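Local coordinates for fatty-acid-binding protein 1 (Arabidopsis thaliana, PDB 4DOO) that binds fatty acids, preferentially saturated ones, through a chalcone-isomerase-like fold in the chloroplast and may take part in alpha-linolenic acid metabolism, at residues N143-L156 and I160-C174. Sequence-based numbering, arbitrary orientation.
Sequences NSTIDLTKDPGHVL and IEGNHVGSVKSHLLC
H154 turns its ring to the side of its own backbone N (chi1 -64°), whereas H171 extends CG anti to its backbone N (chi1 -171°); the two side chains run alongside each other, and their imidazoles overlap face to face in an offset stack. Their centroids are 4.0 Å apart and the planes differ by 14°, with H171 CD2 over the centre of the H154 ring. The backbone next to the stack is tied too: S170 N donates to H154 O at 3.2 Å, and S170 OG caps helix 171-182 by accepting from L173 N. K169, straight until its last torsion, bends there to bring NZ onto a lone pair of G153 O at 3.0 Å; its CG lies against V155 CG2. H154 and V155 both face D151, forming a G1 bulge. With an alanine at H154, one face of the H171 ring is likely to lose its stacking partner, and that ring would be freer to turn. L156 and V168 exchange two backbone hydrogen bonds, while the L156 and L173 side chains cross at about a right angle, their CD2 methyls a tight 3.5 Å apart. Strands 155-160 and 163-169 form a hairpin, closed by a type I' turn from I160 to N163, at the edge of the antiparallel sheet of the chalcone-isomerase-like fold; L148 of strand 145-151 lines the lauric acid pocket. At the turn, T145 O takes E161 N at 2.8 Å, and T145 N reaches E161 OE1 from above the carboxylate plane; a water links that OE1 with N143 O and T145 OG1. The segments thus meet in two separate patches, where the E161 carboxylate is held by a backbone N-H and a water, and the K169 ammonium by a carbonyl, both without an opposite charge from the facing segment.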
ATOM      1  N   ASN A 143      -1.385  16.804   5.726  1.00 18.78           N
ATOM      2  CA  ASN A 143      -2.251  16.936   4.555  1.00 19.80           C
ATOM      3  C   ASN A 143      -1.551  16.694   3.218  1.00 20.42           C
ATOM      4  O   ASN A 143      -2.166  16.843   2.158  1.00 23.49           O
ATOM      5  CB  ASN A 143      -2.955  18.298   4.546  1.00 22.91           C
ATOM      6  CG  ASN A 143      -3.868  18.486   5.741  1.00 27.90           C
ATOM      7  OD1 ASN A 143      -4.688  17.622   6.049  1.00 30.36           O
ATOM      8  ND2 ASN A 143      -3.734  19.619   6.420  1.00 32.96           N
ATOM      9  N   SER A 144      -0.271  16.330   3.260  1.00 18.78           N
ATOM     10  CA  SER A 144       0.461  16.030   2.027  1.00 19.73           C
ATOM     11  C   SER A 144      -0.070  14.681   1.548  1.00 21.05           C
ATOM     12  O   SER A 144      -0.404  13.826   2.368  1.00 17.89           O
ATOM     13  CB  SER A 144       1.967  15.902   2.290  1.00 20.06           C
ATOM     14  OG  SER A 144       2.522  17.113   2.775  1.00 20.69           O
ATOM     15  N   THR A 145      -0.158  14.496   0.235  1.00 18.61           N
ATOM     16  CA  THR A 145      -0.649  13.238  -0.323  1.00 19.44           C
ATOM     17  C   THR A 145       0.427  12.578  -1.179  1.00 21.44           C
ATOM     18  O   THR A 145       1.013  13.214  -2.056  1.00 21.39           O
ATOM     19  CB  THR A 145      -1.899  13.453  -1.211  1.00 25.30           C
ATOM     20  OG1 THR A 145      -2.978  13.955  -0.414  1.00 26.71           O
ATOM     21  CG2 THR A 145      -2.327  12.145  -1.858  1.00 25.36           C
ATOM     22  N   ILE A 146       0.693  11.304  -0.912  1.00 18.96           N
ATOM     23  CA  ILE A 146       1.684  10.554  -1.674  1.00 18.22           C
ATOM     24  C   ILE A 146       0.991   9.341  -2.263  1.00 20.49           C
ATOM     25  O   ILE A 146       0.282   8.622  -1.558  1.00 18.81           O
ATOM     26  CB  ILE A 146       2.849  10.050  -0.791  1.00 20.04           C
ATOM     27  CG1 ILE A 146       3.572  11.228  -0.134  1.00 23.93           C
ATOM     28  CG2 ILE A 146       3.822   9.230  -1.632  1.00 19.42           C
ATOM     29  CD1 ILE A 146       2.822  11.835   1.036  1.00 27.82           C
ATOM     30  N   ASP A 147       1.192   9.121  -3.557  1.00 18.86           N
ATOM     31  CA  ASP A 147       0.591   7.981  -4.233  1.00 20.94           C
ATOM     32  C   ASP A 147       1.648   6.985  -4.687  1.00 19.25           C
ATOM     33  O   ASP A 147       2.496   7.306  -5.524  1.00 19.83           O
ATOM     34  CB  ASP A 147      -0.218   8.446  -5.448  1.00 21.54           C
ATOM     35  CG  ASP A 147      -1.637   8.828  -5.093  1.00 25.43           C
ATOM     36  OD1 ASP A 147      -1.996   8.764  -3.897  1.00 26.13           O
ATOM     37  OD2 ASP A 147      -2.401   9.189  -6.016  1.00 28.09           O
ATOM     38  N   LEU A 148       1.601   5.783  -4.120  1.00 14.49           N
ATOM     39  CA  LEU A 148       2.526   4.722  -4.493  1.00 16.30           C
ATOM     40  C   LEU A 148       1.724   3.810  -5.406  1.00 17.96           C
ATOM     41  O   LEU A 148       0.689   3.276  -5.005  1.00 16.57           O
ATOM     42  CB  LEU A 148       2.981   3.929  -3.262  1.00 16.59           C
ATOM     43  CG  LEU A 148       3.537   4.687  -2.055  1.00 19.00           C
ATOM     44  CD1 LEU A 148       3.790   3.700  -0.915  1.00 20.69           C
ATOM     45  CD2 LEU A 148       4.815   5.409  -2.435  1.00 19.91           C
ATOM     46  N   THR A 149       2.176   3.631  -6.639  1.00 18.24           N
ATOM     47  CA  THR A 149       1.426   2.772  -7.539  1.00 19.58           C
ATOM     48  C   THR A 149       2.222   1.624  -8.135  1.00 17.39           C
ATOM     49  O   THR A 149       3.410   1.751  -8.435  1.00 19.10           O
ATOM     50  CB  THR A 149       0.801   3.577  -8.696  1.00 21.63           C
ATOM     51  OG1 THR A 149       1.836   4.144  -9.505  1.00 25.61           O
ATOM     52  CG2 THR A 149      -0.080   4.692  -8.151  1.00 21.88           C
ATOM     53  N   LYS A 150       1.543   0.493  -8.278  1.00 18.40           N
ATOM     54  CA  LYS A 150       2.116  -0.697  -8.876  1.00 19.27           C
ATOM     55  C   LYS A 150       1.590  -0.668 -10.308  1.00 18.73           C
ATOM     56  O   LYS A 150       0.422  -0.969 -10.561  1.00 18.74           O
ATOM     57  CB  LYS A 150       1.623  -1.953  -8.148  1.00 20.25           C
ATOM     58  CG  LYS A 150       2.154  -3.263  -8.717  1.00 21.73           C
ATOM     59  CD  LYS A 150       1.639  -4.455  -7.927  1.00 26.08           C
ATOM     60  CE  LYS A 150       2.081  -5.770  -8.550  1.00 29.51           C
ATOM     61  NZ  LYS A 150       1.591  -6.938  -7.769  1.00 31.16           N
ATOM     62  N   ASP A 151       2.450  -0.264 -11.234  1.00 20.67           N
ATOM     63  CA  ASP A 151       2.087  -0.184 -12.642  1.00 21.67           C
ATOM     64  C   ASP A 151       2.390  -1.530 -13.294  1.00 22.81           C
ATOM     65  O   ASP A 151       3.089  -2.361 -12.711  1.00 23.77           O
ATOM     66  CB  ASP A 151       2.897   0.925 -13.320  1.00 23.12           C
ATOM     67  CG  ASP A 151       2.597   2.304 -12.749  1.00 28.07           C
ATOM     68  OD1 ASP A 151       3.372   3.245 -13.024  1.00 30.75           O
ATOM     69  OD2 ASP A 151       1.584   2.449 -12.028  1.00 26.51           O
ATOM     70  N   PRO A 152       1.867  -1.768 -14.509  1.00 22.29           N
ATOM     71  CA  PRO A 152       2.118  -3.042 -15.194  1.00 24.20           C
ATOM     72  C   PRO A 152       3.600  -3.416 -15.224  1.00 25.15           C
ATOM     73  O   PRO A 152       4.473  -2.544 -15.279  1.00 26.59           O
ATOM     74  CB  PRO A 152       1.546  -2.797 -16.588  1.00 22.77           C
ATOM     75  CG  PRO A 152       0.389  -1.895 -16.309  1.00 24.67           C
ATOM     76  CD  PRO A 152       0.972  -0.911 -15.308  1.00 22.79           C
ATOM     77  N   GLY A 153       3.877  -4.716 -15.187  1.00 30.51           N
ATOM     78  CA  GLY A 153       5.253  -5.179 -15.203  1.00 31.89           C
ATOM     79  C   GLY A 153       5.943  -4.887 -13.883  1.00 33.16           C
ATOM     80  O   GLY A 153       7.145  -4.633 -13.839  1.00 34.01           O
ATOM     81  N   HIS A 154       5.169  -4.915 -12.805  1.00 34.28           N
ATOM     82  CA  HIS A 154       5.697  -4.651 -11.473  1.00 34.74           C
ATOM     83  C   HIS A 154       6.657  -3.459 -11.423  1.00 34.35           C
ATOM     84  O   HIS A 154       7.804  -3.574 -10.982  1.00 35.04           O
ATOM     85  CB  HIS A 154       6.374  -5.910 -10.923  1.00 37.05           C
ATOM     86  CG  HIS A 154       5.431  -7.057 -10.728  1.00 38.29           C
ATOM     87  ND1 HIS A 154       4.895  -7.768 -11.780  1.00 41.82           N
ATOM     88  CD2 HIS A 154       4.885  -7.582  -9.604  1.00 37.20           C
ATOM     89  CE1 HIS A 154       4.060  -8.680 -11.314  1.00 39.69           C
ATOM     90  NE2 HIS A 154       4.035  -8.588  -9.997  1.00 40.06           N
ATOM     91  N   VAL A 155       6.171  -2.313 -11.890  1.00 31.18           N
ATOM     92  CA  VAL A 155       6.945  -1.083 -11.874  1.00 27.37           C
ATOM     93  C   VAL A 155       6.357  -0.215 -10.767  1.00 27.70           C
ATOM     94  O   VAL A 155       5.159   0.071 -10.773  1.00 24.35           O
ATOM     95  CB  VAL A 155       6.834  -0.319 -13.211  1.00 30.50           C
ATOM     96  CG1 VAL A 155       7.477   1.064 -13.081  1.00 27.96           C
ATOM     97  CG2 VAL A 155       7.509  -1.116 -14.320  1.00 30.14           C
ATOM     98  N   LEU A 156       7.193   0.190  -9.816  1.00 24.06           N
ATOM     99  CA  LEU A 156       6.732   1.026  -8.711  1.00 23.32           C
ATOM    100  C   LEU A 156       6.883   2.502  -9.046  1.00 23.49           C
ATOM    101  O   LEU A 156       7.993   2.981  -9.258  1.00 25.84           O
ATOM    102  CB  LEU A 156       7.531   0.730  -7.442  1.00 23.43           C
ATOM    103  CG  LEU A 156       7.127   1.622  -6.264  1.00 28.26           C
ATOM    104  CD1 LEU A 156       5.912   1.025  -5.579  1.00 24.77           C
ATOM    105  CD2 LEU A 156       8.281   1.748  -5.289  1.00 32.32           C
ATOM    106  N   ILE A 160       3.962  12.708  -5.645  1.00 19.98           N
ATOM    107  CA  ILE A 160       3.812  13.501  -4.431  1.00 20.67           C
ATOM    108  C   ILE A 160       3.022  14.759  -4.772  1.00 24.15           C
ATOM    109  O   ILE A 160       3.379  15.502  -5.689  1.00 23.83           O
ATOM    110  CB  ILE A 160       5.196  13.875  -3.846  1.00 20.88           C
ATOM    111  CG1 ILE A 160       5.955  12.599  -3.472  1.00 22.01           C
ATOM    112  CG2 ILE A 160       5.031  14.756  -2.616  1.00 19.36           C
ATOM    113  CD1 ILE A 160       7.347  12.843  -2.916  1.00 23.44           C
ATOM    114  N   GLU A 161       1.933  14.976  -4.038  1.00 25.14           N
ATOM    115  CA  GLU A 161       1.053  16.119  -4.253  1.00 27.93           C
ATOM    116  C   GLU A 161       0.621  16.213  -5.715  1.00 29.79           C
ATOM    117  O   GLU A 161       0.497  17.303  -6.273  1.00 33.21           O
ATOM    118  CB  GLU A 161       1.739  17.418  -3.810  1.00 28.87           C
ATOM    119  CG  GLU A 161       1.971  17.518  -2.300  1.00 32.25           C
ATOM    120  CD  GLU A 161       0.679  17.642  -1.496  1.00 35.00           C
ATOM    121  OE1 GLU A 161      -0.216  16.782  -1.640  1.00 33.15           O
ATOM    122  OE2 GLU A 161       0.560  18.605  -0.710  1.00 41.03           O
ATOM    123  N   GLY A 162       0.400  15.054  -6.329  1.00 29.82           N
ATOM    124  CA  GLY A 162      -0.039  15.008  -7.712  1.00 30.64           C
ATOM    125  C   GLY A 162       1.053  15.046  -8.762  1.00 30.74           C
ATOM    126  O   GLY A 162       0.768  14.942  -9.954  1.00 32.36           O
ATOM    127  N   ASN A 163       2.302  15.188  -8.333  1.00 29.77           N
ATOM    128  CA  ASN A 163       3.424  15.247  -9.263  1.00 29.07           C
ATOM    129  C   ASN A 163       4.257  13.969  -9.254  1.00 27.04           C
ATOM    130  O   ASN A 163       4.790  13.577  -8.218  1.00 24.93           O
ATOM    131  CB  ASN A 163       4.323  16.442  -8.925  1.00 30.02           C
ATOM    132  CG  ASN A 163       3.567  17.759  -8.919  1.00 33.55           C
ATOM    133  OD1 ASN A 163       2.849  18.080  -9.867  1.00 34.23           O
ATOM    134  ND2 ASN A 163       3.730  18.533  -7.850  1.00 34.65           N
ATOM    135  N   HIS A 164       4.367  13.321 -10.410  1.00 28.42           N
ATOM    136  CA  HIS A 164       5.156  12.097 -10.522  1.00 27.56           C
ATOM    137  C   HIS A 164       6.620  12.428 -10.241  1.00 28.13           C
ATOM    138  O   HIS A 164       7.165  13.376 -10.806  1.00 28.40           O
ATOM    139  CB  HIS A 164       4.990  11.508 -11.926  1.00 30.77           C
ATOM    140  CG  HIS A 164       5.874  10.334 -12.204  1.00 30.52           C
ATOM    141  ND1 HIS A 164       7.168  10.468 -12.662  1.00 33.23           N
ATOM    142  CD2 HIS A 164       5.645   9.002 -12.113  1.00 30.75           C
ATOM    143  CE1 HIS A 164       7.694   9.271 -12.846  1.00 29.01           C
ATOM    144  NE2 HIS A 164       6.791   8.364 -12.520  1.00 31.39           N
ATOM    145  N   VAL A 165       7.255  11.654  -9.366  1.00 26.89           N
ATOM    146  CA  VAL A 165       8.648  11.902  -9.016  1.00 28.11           C
ATOM    147  C   VAL A 165       9.623  10.847  -9.516  1.00 29.74           C
ATOM    148  O   VAL A 165      10.837  11.051  -9.470  1.00 33.50           O
ATOM    149  CB  VAL A 165       8.829  12.035  -7.490  1.00 27.88           C
ATOM    150  CG1 VAL A 165       8.015  13.211  -6.974  1.00 29.93           C
ATOM    151  CG2 VAL A 165       8.406  10.744  -6.798  1.00 26.66           C
ATOM    152  N   GLY A 166       9.106   9.719  -9.987  1.00 29.12           N
ATOM    153  CA  GLY A 166       9.988   8.680 -10.485  1.00 27.07           C
ATOM    154  C   GLY A 166       9.418   7.287 -10.359  1.00 28.02           C
ATOM    155  O   GLY A 166       8.361   7.087  -9.761  1.00 28.35           O
ATOM    156  N   SER A 167      10.127   6.317 -10.928  1.00 24.76           N
ATOM    157  CA  SER A 167       9.694   4.933 -10.886  1.00 26.22           C
ATOM    158  C   SER A 167      10.888   4.009 -10.714  1.00 27.72           C
ATOM    159  O   SER A 167      12.034   4.388 -10.973  1.00 29.35           O
ATOM    160  CB  SER A 167       8.970   4.554 -12.182  1.00 26.99           C
ATOM    161  OG  SER A 167       7.923   5.456 -12.487  1.00 34.06           O
ATOM    162  N   VAL A 168      10.599   2.791 -10.273  1.00 26.55           N
ATOM    163  CA  VAL A 168      11.607   1.759 -10.078  1.00 27.28           C
ATOM    164  C   VAL A 168      10.972   0.446 -10.516  1.00 29.01           C
ATOM    165  O   VAL A 168       9.946   0.031  -9.972  1.00 27.81           O
ATOM    166  CB  VAL A 168      12.043   1.649  -8.591  1.00 26.54           C
ATOM    167  CG1 VAL A 168      13.019   0.491  -8.415  1.00 27.55           C
ATOM    168  CG2 VAL A 168      12.698   2.952  -8.137  1.00 28.17           C
ATOM    169  N   LYS A 169      11.565  -0.190 -11.520  1.00 29.81           N
ATOM    170  CA  LYS A 169      11.051  -1.458 -12.010  1.00 28.77           C
ATOM    171  C   LYS A 169      11.685  -2.545 -11.153  1.00 29.45           C
ATOM    172  O   LYS A 169      12.880  -2.814 -11.263  1.00 27.79           O
ATOM    173  CB  LYS A 169      11.423  -1.660 -13.481  1.00 32.25           C
ATOM    174  CG  LYS A 169      10.845  -2.929 -14.079  1.00 36.41           C
ATOM    175  CD  LYS A 169      11.269  -3.117 -15.523  1.00 40.82           C
ATOM    176  CE  LYS A 169      10.677  -4.399 -16.081  1.00 42.71           C
ATOM    177  NZ  LYS A 169       9.189  -4.404 -15.976  1.00 47.30           N
ATOM    178  N   SER A 170      10.884  -3.156 -10.286  1.00 29.20           N
ATOM    179  CA  SER A 170      11.380  -4.202  -9.403  1.00 27.57           C
ATOM    180  C   SER A 170      10.233  -4.970  -8.769  1.00 27.05           C
ATOM    181  O   SER A 170       9.449  -4.418  -7.998  1.00 23.14           O
ATOM    182  CB  SER A 170      12.265  -3.591  -8.308  1.00 27.61           C
ATOM    183  OG  SER A 170      12.566  -4.535  -7.288  1.00 23.55           O
ATOM    184  N   HIS A 171      10.136  -6.249  -9.108  1.00 26.03           N
ATOM    185  CA  HIS A 171       9.096  -7.105  -8.559  1.00 27.08           C
ATOM    186  C   HIS A 171       9.299  -7.168  -7.046  1.00 23.40           C
ATOM    187  O   HIS A 171       8.342  -7.129  -6.271  1.00 19.27           O
ATOM    188  CB  HIS A 171       9.215  -8.506  -9.168  1.00 31.80           C
ATOM    189  CG  HIS A 171       8.074  -9.412  -8.833  1.00 39.49           C
ATOM    190  ND1 HIS A 171       7.776  -9.791  -7.541  1.00 44.61           N
ATOM    191  CD2 HIS A 171       7.162 -10.025  -9.624  1.00 42.63           C
ATOM    192  CE1 HIS A 171       6.729 -10.597  -7.552  1.00 45.04           C
ATOM    193  NE2 HIS A 171       6.338 -10.756  -8.803  1.00 46.81           N
ATOM    194  N   LEU A 172      10.560  -7.250  -6.632  1.00 20.63           N
ATOM    195  CA  LEU A 172      10.901  -7.322  -5.215  1.00 20.32           C
ATOM    196  C   LEU A 172      10.434  -6.092  -4.434  1.00 18.49           C
ATOM    197  O   LEU A 172       9.803  -6.217  -3.381  1.00 17.75           O
ATOM    198  CB  LEU A 172      12.415  -7.493  -5.053  1.00 19.78           C
ATOM    199  CG  LEU A 172      12.947  -7.481  -3.621  1.00 22.46           C
ATOM    200  CD1 LEU A 172      12.291  -8.591  -2.818  1.00 23.49           C
ATOM    201  CD2 LEU A 172      14.462  -7.653  -3.645  1.00 24.03           C
ATOM    202  N   LEU A 173      10.751  -4.909  -4.945  1.00 16.71           N
ATOM    203  CA  LEU A 173      10.353  -3.672  -4.279  1.00 19.47           C
ATOM    204  C   LEU A 173       8.832  -3.549  -4.191  1.00 17.43           C
ATOM    205  O   LEU A 173       8.295  -3.195  -3.143  1.00 17.40           O
ATOM    206  CB  LEU A 173      10.926  -2.456  -5.014  1.00 17.27           C
ATOM    207  CG  LEU A 173      10.665  -1.098  -4.354  1.00 18.29           C
ATOM    208  CD1 LEU A 173      11.233  -1.086  -2.941  1.00 21.11           C
ATOM    209  CD2 LEU A 173      11.305   0.001  -5.190  1.00 22.97           C
ATOM    210  N   CYS A 174       8.138  -3.844  -5.288  1.00 20.19           N
ATOM    211  CA  CYS A 174       6.679  -3.760  -5.288  1.00 21.08           C
ATOM    212  C   CYS A 174       6.093  -4.660  -4.214  1.00 21.89           C
ATOM    213  O   CYS A 174       5.246  -4.239  -3.428  1.00 19.16           O
ATOM    214  CB  CYS A 174       6.110  -4.163  -6.648  1.00 24.92           C
ATOM    215  SG  CYS A 174       6.320  -2.924  -7.930  1.00 25.98           S
TER
HETATM  216  O   HOH W   1      -2.759  16.463  -0.562  1.00 39.53           O